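Local structure of amino acid ABC transporter, binding protein (Thermus thermophilus, 3VV5) at residues Thr59-Arg72 with Glu238-Trp252. The protein binds amino acids such as (S)-2-aminoethyl-L-cysteine (L-thialysine), held in its pocket here, probably delivering them to an ABC transporter for uptake. Residues are numbered along the deposited sequence; the frame is centred on the assembly and turned at random.
Sequences TGFEVDLGNAIAER and ELMQDGTYARISQKW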
ATOM      1  N   THR A  59       5.536  -8.349  -8.385  1.00 13.14           N
ATOM      2  CA  THR A  59       4.436  -9.227  -7.996  1.00 12.87           C
ATOM      3  C   THR A  59       3.822  -8.743  -6.669  1.00 12.68           C
ATOM      4  O   THR A  59       4.123  -7.626  -6.166  1.00 11.61           O
ATOM      5  CB  THR A  59       4.898 -10.725  -7.970  1.00 14.10           C
ATOM      6  OG1 THR A  59       3.787 -11.604  -7.743  1.00 14.79           O
ATOM      7  CG2 THR A  59       6.011 -10.947  -6.931  1.00 13.27           C
ATOM      8  N   GLY A  60       2.925  -9.551  -6.129  1.00 11.83           N
ATOM      9  CA  GLY A  60       2.233  -9.204  -4.899  1.00 11.13           C
ATOM     10  C   GLY A  60       0.730  -9.156  -5.115  1.00 10.64           C
ATOM     11  O   GLY A  60       0.252  -9.179  -6.251  1.00 10.50           O
ATOM     12  N   PHE A  61      -0.014  -9.096  -4.014  1.00 10.37           N
ATOM     13  CA  PHE A  61      -1.483  -8.981  -4.058  1.00 10.49           C
ATOM     14  C   PHE A  61      -1.991  -7.903  -5.021  1.00 10.24           C
ATOM     15  O   PHE A  61      -2.918  -8.144  -5.817  1.00 10.43           O
ATOM     16  CB  PHE A  61      -1.998  -8.725  -2.640  1.00 10.07           C
ATOM     17  CG  PHE A  61      -3.463  -8.509  -2.557  1.00 11.72           C
ATOM     18  CD1 PHE A  61      -4.350  -9.569  -2.792  1.00 13.22           C
ATOM     19  CD2 PHE A  61      -3.971  -7.251  -2.251  1.00 10.92           C
ATOM     20  CE1 PHE A  61      -5.732  -9.377  -2.719  1.00 14.21           C
ATOM     21  CE2 PHE A  61      -5.354  -7.037  -2.191  1.00 15.03           C
ATOM     22  CZ  PHE A  61      -6.241  -8.102  -2.419  1.00 15.14           C
ATOM     23  N   GLU A  62      -1.382  -6.721  -4.966  1.00  9.32           N
ATOM     24  CA  GLU A  62      -1.846  -5.599  -5.795  1.00  9.48           C
ATOM     25  C   GLU A  62      -1.520  -5.743  -7.267  1.00  9.27           C
ATOM     26  O   GLU A  62      -2.262  -5.264  -8.115  1.00  8.90           O
ATOM     27  CB  GLU A  62      -1.335  -4.261  -5.248  1.00  8.84           C
ATOM     28  CG  GLU A  62      -2.058  -3.899  -3.990  1.00 10.19           C
ATOM     29  CD  GLU A  62      -1.621  -2.579  -3.370  1.00 12.80           C
ATOM     30  OE1 GLU A  62      -0.436  -2.427  -3.017  1.00 13.64           O
ATOM     31  OE2 GLU A  62      -2.495  -1.716  -3.177  1.00 14.80           O
ATOM     32  N   VAL A  63      -0.416  -6.417  -7.556  1.00  9.50           N
ATOM     33  CA  VAL A  63      -0.017  -6.693  -8.935  1.00 10.44           C
ATOM     34  C   VAL A  63      -0.947  -7.739  -9.568  1.00 10.64           C
ATOM     35  O   VAL A  63      -1.432  -7.541 -10.702  1.00 10.33           O
ATOM     36  CB  VAL A  63       1.468  -7.089  -9.006  1.00  9.93           C
ATOM     37  CG1 VAL A  63       1.887  -7.489 -10.429  1.00 11.74           C
ATOM     38  CG2 VAL A  63       2.381  -5.914  -8.478  1.00 11.94           C
ATOM     39  N   ASP A  64      -1.249  -8.811  -8.830  1.00 11.39           N
ATOM     40  CA  ASP A  64      -2.246  -9.802  -9.306  1.00 12.14           C
ATOM     41  C   ASP A  64      -3.616  -9.164  -9.534  1.00 12.08           C
ATOM     42  O   ASP A  64      -4.282  -9.435 -10.537  1.00 10.93           O
ATOM     43  CB  ASP A  64      -2.366 -10.969  -8.331  1.00 11.90           C
ATOM     44  CG  ASP A  64      -1.201 -11.947  -8.442  1.00 15.17           C
ATOM     45  OD1 ASP A  64      -0.427 -11.846  -9.418  1.00 18.38           O
ATOM     46  OD2 ASP A  64      -1.074 -12.826  -7.566  1.00 17.27           O
ATOM     47  N   LEU A  65      -4.028  -8.302  -8.612  1.00 12.20           N
ATOM     48  CA  LEU A  65      -5.308  -7.602  -8.746  1.00 13.50           C
ATOM     49  C   LEU A  65      -5.302  -6.649  -9.936  1.00 12.80           C
ATOM     50  O   LEU A  65      -6.242  -6.641 -10.764  1.00 11.87           O
ATOM     51  CB  LEU A  65      -5.660  -6.808  -7.463  1.00 13.42           C
ATOM     52  CG  LEU A  65      -6.996  -6.901  -6.705  1.00 18.59           C
ATOM     53  CD1 LEU A  65      -7.367  -5.547  -6.056  1.00 19.52           C
ATOM     54  CD2 LEU A  65      -8.205  -7.454  -7.461  1.00 19.52           C
ATOM     55  N   GLY A  66      -4.252  -5.832 -10.022  1.00 12.44           N
ATOM     56  CA  GLY A  66      -4.107  -4.895 -11.134  1.00 11.56           C
ATOM     57  C   GLY A  66      -4.116  -5.620 -12.470  1.00 11.76           C
ATOM     58  O   GLY A  66      -4.747  -5.157 -13.424  1.00 11.96           O
ATOM     59  N   ASN A  67      -3.432  -6.761 -12.535  1.00 10.93           N
ATOM     60  CA  ASN A  67      -3.421  -7.579 -13.763  1.00 11.85           C
ATOM     61  C   ASN A  67      -4.818  -8.122 -14.114  1.00 11.55           C
ATOM     62  O   ASN A  67      -5.221  -8.085 -15.285  1.00 12.16           O
ATOM     63  CB  ASN A  67      -2.418  -8.734 -13.667  1.00 11.96           C
ATOM     64  CG  ASN A  67      -0.964  -8.302 -13.871  1.00 14.08           C
ATOM     65  OD1 ASN A  67      -0.044  -9.022 -13.479  1.00 19.68           O
ATOM     66  ND2 ASN A  67      -0.749  -7.177 -14.506  1.00 14.01           N
ATOM     67  N   ALA A  68      -5.540  -8.634 -13.109  1.00 11.89           N
ATOM     68  CA  ALA A  68      -6.904  -9.170 -13.282  1.00 11.66           C
ATOM     69  C   ALA A  68      -7.880  -8.088 -13.755  1.00 12.61           C
ATOM     70  O   ALA A  68      -8.730  -8.337 -14.611  1.00 12.14           O
ATOM     71  CB  ALA A  68      -7.417  -9.804 -11.979  1.00 11.93           C
ATOM     72  N   ILE A  69      -7.764  -6.898 -13.170  1.00 11.95           N
ATOM     73  CA  ILE A  69      -8.573  -5.743 -13.583  1.00 12.75           C
ATOM     74  C   ILE A  69      -8.299  -5.366 -15.036  1.00 13.02           C
ATOM     75  O   ILE A  69      -9.234  -5.221 -15.832  1.00 13.76           O
ATOM     76  CB  ILE A  69      -8.312  -4.522 -12.668  1.00 12.55           C
ATOM     77  CG1 ILE A  69      -8.975  -4.741 -11.316  1.00 13.07           C
ATOM     78  CG2 ILE A  69      -8.809  -3.237 -13.333  1.00 11.55           C
ATOM     79  CD1 ILE A  69      -8.562  -3.730 -10.263  1.00 16.25           C
ATOM     80  N   ALA A  70      -7.023  -5.213 -15.390  1.00 13.23           N
ATOM     81  CA  ALA A  70      -6.645  -4.944 -16.780  1.00 13.49           C
ATOM     82  C   ALA A  70      -7.221  -5.990 -17.740  1.00 13.72           C
ATOM     83  O   ALA A  70      -7.769  -5.646 -18.810  1.00 14.93           O
ATOM     84  CB  ALA A  70      -5.121  -4.873 -16.911  1.00 12.71           C
ATOM     85  N   GLU A  71      -7.112  -7.258 -17.354  1.00 14.06           N
ATOM     86  CA  GLU A  71      -7.588  -8.371 -18.178  1.00 13.81           C
ATOM     87  C   GLU A  71      -9.094  -8.343 -18.394  1.00 13.35           C
ATOM     88  O   GLU A  71      -9.576  -8.522 -19.525  1.00 12.48           O
ATOM     89  CB  GLU A  71      -7.157  -9.700 -17.571  1.00 14.50           C
ATOM     90  CG  GLU A  71      -5.690 -10.025 -17.844  1.00 16.50           C
ATOM     91  CD  GLU A  71      -5.106 -11.038 -16.869  1.00 22.50           C
ATOM     92  OE1 GLU A  71      -5.877 -11.811 -16.249  1.00 22.99           O
ATOM     93  OE2 GLU A  71      -3.855 -11.065 -16.742  1.00 24.14           O
ATOM     94  N   ARG A  72      -9.837  -8.099 -17.322  1.00 12.86           N
ATOM     95  CA  ARG A  72     -11.294  -7.968 -17.424  1.00 13.18           C
ATOM     96  C   ARG A  72     -11.715  -6.798 -18.318  1.00 14.12           C
ATOM     97  O   ARG A  72     -12.737  -6.882 -19.001  1.00 13.88           O
ATOM     98  CB  ARG A  72     -11.937  -7.842 -16.038  1.00 13.34           C
ATOM     99  CG  ARG A  72     -13.497  -7.793 -16.034  1.00 13.67           C
ATOM    100  CD  ARG A  72     -14.147  -8.936 -16.840  1.00 14.58           C
ATOM    101  NE  ARG A  72     -15.600  -8.961 -16.667  1.00 15.22           N
ATOM    102  CZ  ARG A  72     -16.208  -9.600 -15.683  1.00 13.03           C
ATOM    103  NH1 ARG A  72     -17.520  -9.578 -15.586  1.00 16.32           N
ATOM    104  NH2 ARG A  72     -15.501 -10.266 -14.792  1.00 13.63           N
ATOM    105  N   GLU A 238     -16.830  -6.384 -10.259  1.00 14.26           N
ATOM    106  CA  GLU A 238     -16.950  -7.655 -11.008  1.00 15.21           C
ATOM    107  C   GLU A 238     -16.014  -8.750 -10.478  1.00 15.64           C
ATOM    108  O   GLU A 238     -16.409  -9.926 -10.391  1.00 14.87           O
ATOM    109  CB  GLU A 238     -16.760  -7.428 -12.515  1.00 15.49           C
ATOM    110  CG  GLU A 238     -17.982  -6.701 -13.162  1.00 17.08           C
ATOM    111  CD  GLU A 238     -17.771  -6.221 -14.602  1.00 19.53           C
ATOM    112  OE1 GLU A 238     -16.623  -6.208 -15.079  1.00 19.68           O
ATOM    113  OE2 GLU A 238     -18.772  -5.842 -15.268  1.00 20.90           O
ATOM    114  N   LEU A 239     -14.786  -8.375 -10.107  1.00 15.41           N
ATOM    115  CA  LEU A 239     -13.824  -9.341  -9.541  1.00 16.49           C
ATOM    116  C   LEU A 239     -14.253  -9.862  -8.175  1.00 17.19           C
ATOM    117  O   LEU A 239     -14.006 -11.026  -7.833  1.00 16.17           O
ATOM    118  CB  LEU A 239     -12.414  -8.738  -9.415  1.00 16.89           C
ATOM    119  CG  LEU A 239     -11.696  -8.201 -10.653  1.00 19.10           C
ATOM    120  CD1 LEU A 239     -10.201  -8.042 -10.410  1.00 20.52           C
ATOM    121  CD2 LEU A 239     -11.924  -9.055 -11.837  1.00 19.28           C
ATOM    122  N   MET A 240     -14.875  -8.994  -7.385  1.00 17.62           N
ATOM    123  CA  MET A 240     -15.376  -9.415  -6.087  1.00 19.90           C
ATOM    124  C   MET A 240     -16.560 -10.374  -6.232  1.00 20.47           C
ATOM    125  O   MET A 240     -16.702 -11.314  -5.446  1.00 22.48           O
ATOM    126  CB  MET A 240     -15.735  -8.203  -5.240  1.00 20.30           C
ATOM    127  CG  MET A 240     -14.518  -7.498  -4.689  1.00 22.43           C
ATOM    128  SD  MET A 240     -15.028  -6.051  -3.758  1.00 30.32           S
ATOM    129  CE  MET A 240     -15.468  -6.778  -2.200  1.00 29.17           C
ATOM    130  N   GLN A 241     -17.385 -10.160  -7.242  1.00 20.86           N
ATOM    131  CA  GLN A 241     -18.553 -11.020  -7.470  1.00 22.30           C
ATOM    132  C   GLN A 241     -18.179 -12.396  -8.061  1.00 21.69           C
ATOM    133  O   GLN A 241     -18.719 -13.424  -7.643  1.00 22.23           O
ATOM    134  CB  GLN A 241     -19.604 -10.291  -8.335  1.00 23.11           C
ATOM    135  CG  GLN A 241     -20.375 -11.200  -9.314  1.00 28.96           C
ATOM    136  CD  GLN A 241     -21.796 -10.743  -9.648  1.00 34.43           C
ATOM    137  OE1 GLN A 241     -22.634 -11.562 -10.039  1.00 38.36           O
ATOM    138  NE2 GLN A 241     -22.069  -9.446  -9.515  1.00 37.87           N
ATOM    139  N   ASP A 242     -17.244 -12.424  -9.009  1.00 20.59           N
ATOM    140  CA  ASP A 242     -17.022 -13.632  -9.798  1.00 18.73           C
ATOM    141  C   ASP A 242     -16.037 -14.635  -9.198  1.00 17.86           C
ATOM    142  O   ASP A 242     -15.760 -15.680  -9.803  1.00 17.20           O
ATOM    143  CB  ASP A 242     -16.668 -13.275 -11.254  1.00 19.59           C
ATOM    144  CG  ASP A 242     -15.240 -12.748 -11.424  1.00 17.83           C
ATOM    145  OD1 ASP A 242     -14.423 -12.840 -10.478  1.00 16.50           O
ATOM    146  OD2 ASP A 242     -14.942 -12.242 -12.535  1.00 17.55           O
ATOM    147  N   GLY A 243     -15.491 -14.309  -8.024  1.00 16.35           N
ATOM    148  CA  GLY A 243     -14.584 -15.216  -7.333  1.00 15.71           C
ATOM    149  C   GLY A 243     -13.107 -14.896  -7.483  1.00 15.19           C
ATOM    150  O   GLY A 243     -12.289 -15.430  -6.741  1.00 14.81           O
ATOM    151  N   THR A 244     -12.762 -14.046  -8.450  1.00 13.78           N
ATOM    152  CA  THR A 244     -11.369 -13.694  -8.700  1.00 12.68           C
ATOM    153  C   THR A 244     -10.744 -13.003  -7.491  1.00 12.96           C
ATOM    154  O   THR A 244      -9.625 -13.326  -7.085  1.00 12.64           O
ATOM    155  CB  THR A 244     -11.217 -12.783  -9.945  1.00 13.04           C
ATOM    156  OG1 THR A 244     -11.387 -13.575 -11.134  1.00 11.78           O
ATOM    157  CG2 THR A 244      -9.838 -12.133  -9.976  1.00 10.62           C
ATOM    158  N   TYR A 245     -11.463 -12.047  -6.927  1.00 11.96           N
ATOM    159  CA  TYR A 245     -10.911 -11.318  -5.775  1.00 12.39           C
ATOM    160  C   TYR A 245     -10.595 -12.274  -4.610  1.00 12.63           C
ATOM    161  O   TYR A 245      -9.512 -12.214  -4.017  1.00 12.63           O
ATOM    162  CB  TYR A 245     -11.863 -10.219  -5.330  1.00 11.66           C
ATOM    163  CG  TYR A 245     -11.276  -9.418  -4.195  1.00 13.23           C
ATOM    164  CD1 TYR A 245     -11.282  -9.931  -2.901  1.00 14.15           C
ATOM    165  CD2 TYR A 245     -10.696  -8.160  -4.418  1.00 13.50           C
ATOM    166  CE1 TYR A 245     -10.734  -9.242  -1.846  1.00 13.67           C
ATOM    167  CE2 TYR A 245     -10.137  -7.436  -3.335  1.00 12.54           C
ATOM    168  CZ  TYR A 245     -10.167  -7.999  -2.059  1.00 12.92           C
ATOM    169  OH  TYR A 245      -9.631  -7.355  -0.957  1.00 11.19           O
ATOM    170  N   ALA A 246     -11.556 -13.147  -4.292  1.00 13.04           N
ATOM    171  CA  ALA A 246     -11.388 -14.168  -3.276  1.00 13.87           C
ATOM    172  C   ALA A 246     -10.164 -15.040  -3.527  1.00 14.08           C
ATOM    173  O   ALA A 246      -9.391 -15.264  -2.602  1.00 14.55           O
ATOM    174  CB  ALA A 246     -12.663 -15.039  -3.155  1.00 14.39           C
ATOM    175  N   ARG A 247      -9.995 -15.542  -4.759  1.00 14.22           N
ATOM    176  CA  ARG A 247      -8.848 -16.403  -5.099  1.00 14.78           C
ATOM    177  C   ARG A 247      -7.503 -15.692  -4.875  1.00 14.09           C
ATOM    178  O   ARG A 247      -6.515 -16.290  -4.417  1.00 14.05           O
ATOM    179  CB  ARG A 247      -8.912 -16.883  -6.570  1.00 15.54           C
ATOM    180  CG  ARG A 247      -7.615 -17.629  -6.960  1.00 17.70           C
ATOM    181  CD  ARG A 247      -7.263 -17.716  -8.426  1.00 21.06           C
ATOM    182  NE  ARG A 247      -7.268 -16.485  -9.196  1.00 22.58           N
ATOM    183  CZ  ARG A 247      -6.182 -15.855  -9.651  1.00 25.08           C
ATOM    184  NH1 ARG A 247      -4.951 -16.308  -9.375  1.00 24.99           N
ATOM    185  NH2 ARG A 247      -6.337 -14.748 -10.371  1.00 24.41           N
ATOM    186  N   ILE A 248      -7.453 -14.418  -5.249  1.00 13.60           N
ATOM    187  CA  ILE A 248      -6.198 -13.673  -5.142  1.00 12.77           C
ATOM    188  C   ILE A 248      -5.914 -13.324  -3.684  1.00 12.56           C
ATOM    189  O   ILE A 248      -4.770 -13.397  -3.244  1.00 12.10           O
ATOM    190  CB  ILE A 248      -6.203 -12.415  -6.044  1.00 12.70           C
ATOM    191  CG1 ILE A 248      -6.188 -12.828  -7.523  1.00 11.88           C
ATOM    192  CG2 ILE A 248      -5.033 -11.477  -5.694  1.00 12.42           C
ATOM    193  CD1 ILE A 248      -6.378 -11.634  -8.534  1.00 10.39           C
ATOM    194  N   SER A 249      -6.953 -12.954  -2.938  1.00 12.32           N
ATOM    195  CA  SER A 249      -6.782 -12.666  -1.507  1.00 13.42           C
ATOM    196  C   SER A 249      -6.330 -13.929  -0.765  1.00 12.91           C
ATOM    197  O   SER A 249      -5.415 -13.876   0.044  1.00 12.97           O
ATOM    198  CB  SER A 249      -8.057 -12.092  -0.893  1.00 13.14           C
ATOM    199  OG  SER A 249      -7.844 -11.682   0.452  1.00 15.92           O
ATOM    200  N   GLN A 250      -6.948 -15.063  -1.080  1.00 13.82           N
ATOM    201  CA  GLN A 250      -6.550 -16.346  -0.491  1.00 15.00           C
ATOM    202  C   GLN A 250      -5.104 -16.747  -0.823  1.00 14.53           C
ATOM    203  O   GLN A 250      -4.382 -17.232   0.045  1.00 15.20           O
ATOM    204  CB  GLN A 250      -7.522 -17.460  -0.910  1.00 15.52           C
ATOM    205  CG  GLN A 250      -8.919 -17.370  -0.269  1.00 19.02           C
ATOM    206  CD  GLN A 250      -8.914 -17.552   1.244  1.00 22.44           C
ATOM    207  OE1 GLN A 250      -8.026 -18.216   1.810  1.00 24.22           O
ATOM    208  NE2 GLN A 250      -9.929 -16.984   1.909  1.00 20.10           N
ATOM    209  N   LYS A 251      -4.701 -16.561  -2.075  1.00 14.33           N
ATOM    210  CA  LYS A 251      -3.324 -16.813  -2.527  1.00 14.15           C
ATOM    211  C   LYS A 251      -2.305 -16.076  -1.634  1.00 14.19           C
ATOM    212  O   LYS A 251      -1.336 -16.649  -1.140  1.00 13.43           O
ATOM    213  CB  LYS A 251      -3.171 -16.357  -3.989  1.00 13.60           C
ATOM    214  CG  LYS A 251      -1.762 -16.547  -4.616  1.00 15.07           C
ATOM    215  CD  LYS A 251      -1.679 -15.909  -6.010  1.00 14.27           C
ATOM    216  CE  LYS A 251      -0.296 -16.070  -6.647  1.00 15.61           C
ATOM    217  NZ  LYS A 251      -0.271 -15.474  -8.037  1.00 15.41           N
ATOM    218  N   TRP A 252      -2.546 -14.790  -1.429  1.00 14.74           N
ATOM    219  CA  TRP A 252      -1.591 -13.953  -0.716  1.00 14.57           C
ATOM    220  C   TRP A 252      -1.705 -13.977   0.805  1.00 16.21           C
ATOM    221  O   TRP A 252      -0.682 -13.881   1.497  1.00 16.66           O
ATOM    222  CB  TRP A 252      -1.627 -12.518  -1.270  1.00 13.67           C
ATOM    223  CG  TRP A 252      -1.027 -12.508  -2.634  1.00 11.64           C
ATOM    224  CD1 TRP A 252      -1.700 -12.539  -3.829  1.00 10.46           C
ATOM    225  CD2 TRP A 252       0.363 -12.593  -2.950  1.00 11.00           C
ATOM    226  NE1 TRP A 252      -0.801 -12.583  -4.875  1.00  9.52           N
ATOM    227  CE2 TRP A 252       0.471 -12.611  -4.362  1.00 10.70           C
ATOM    228  CE3 TRP A 252       1.543 -12.625  -2.174  1.00 13.07           C
ATOM    229  CZ2 TRP A 252       1.706 -12.679  -5.021  1.00 12.41           C
ATOM    230  CZ3 TRP A 252       2.769 -12.697  -2.829  1.00 14.55           C
ATOM    231  CH2 TRP A 252       2.843 -12.713  -4.240  1.00 12.37           C
TER
HETATM  232  O   HOH W   1     -18.460 -10.790 -12.645  1.00 25.98           O
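From Phe61 beside Trp252 to Ala68 beside Thr244, helix 61-72 runs nearly antiparallel to 244-252, their axes 160° apart and 9.8 Å at closest approach, while 238-242, just before the turn at Gly243, crosses it at 98°. The Trp252 indole packs against the start of helix 61-72: Gly60 CA sits over its six-membered ring, 3.7 Å from the centroid, and Phe61 N over the same face. In the indole plane, Trp252 NE1 gives Asp64 OD2 a nearly straight 2.7 Å hydrogen bond, while Lys251 NZ makes a salt bridge to that oxygen from the opposite face of the carboxylate. Replacing Trp252 by alanine is likely to uncover the Gly60 backbone and leave Asp64 with Lys251 as its partner across this contact. The Phe61 ring, turned opposite its own amide nitrogen (chi1 177°), drops as a knob among Tyr245, Ile248, Ser249 and Trp252, its edge toward the Tyr245 face. Leu239 CD1 wedges between Leu65, Ala68 and Ile69, 3.6 Å from Ala68 CB. Farther out, Glu238 OE1 lies over the Arg72 guanidinium face, a salt bridge of charges alone, while Arg72 NH2 bonds weakly to Asp242 OD2. In this family 3 solute-binding fold, helix 61-72 also packs on strand 76-81, Val63 meeting Trp79, while Phe61 and Tyr245 reach Tyr120 of strand 120-129.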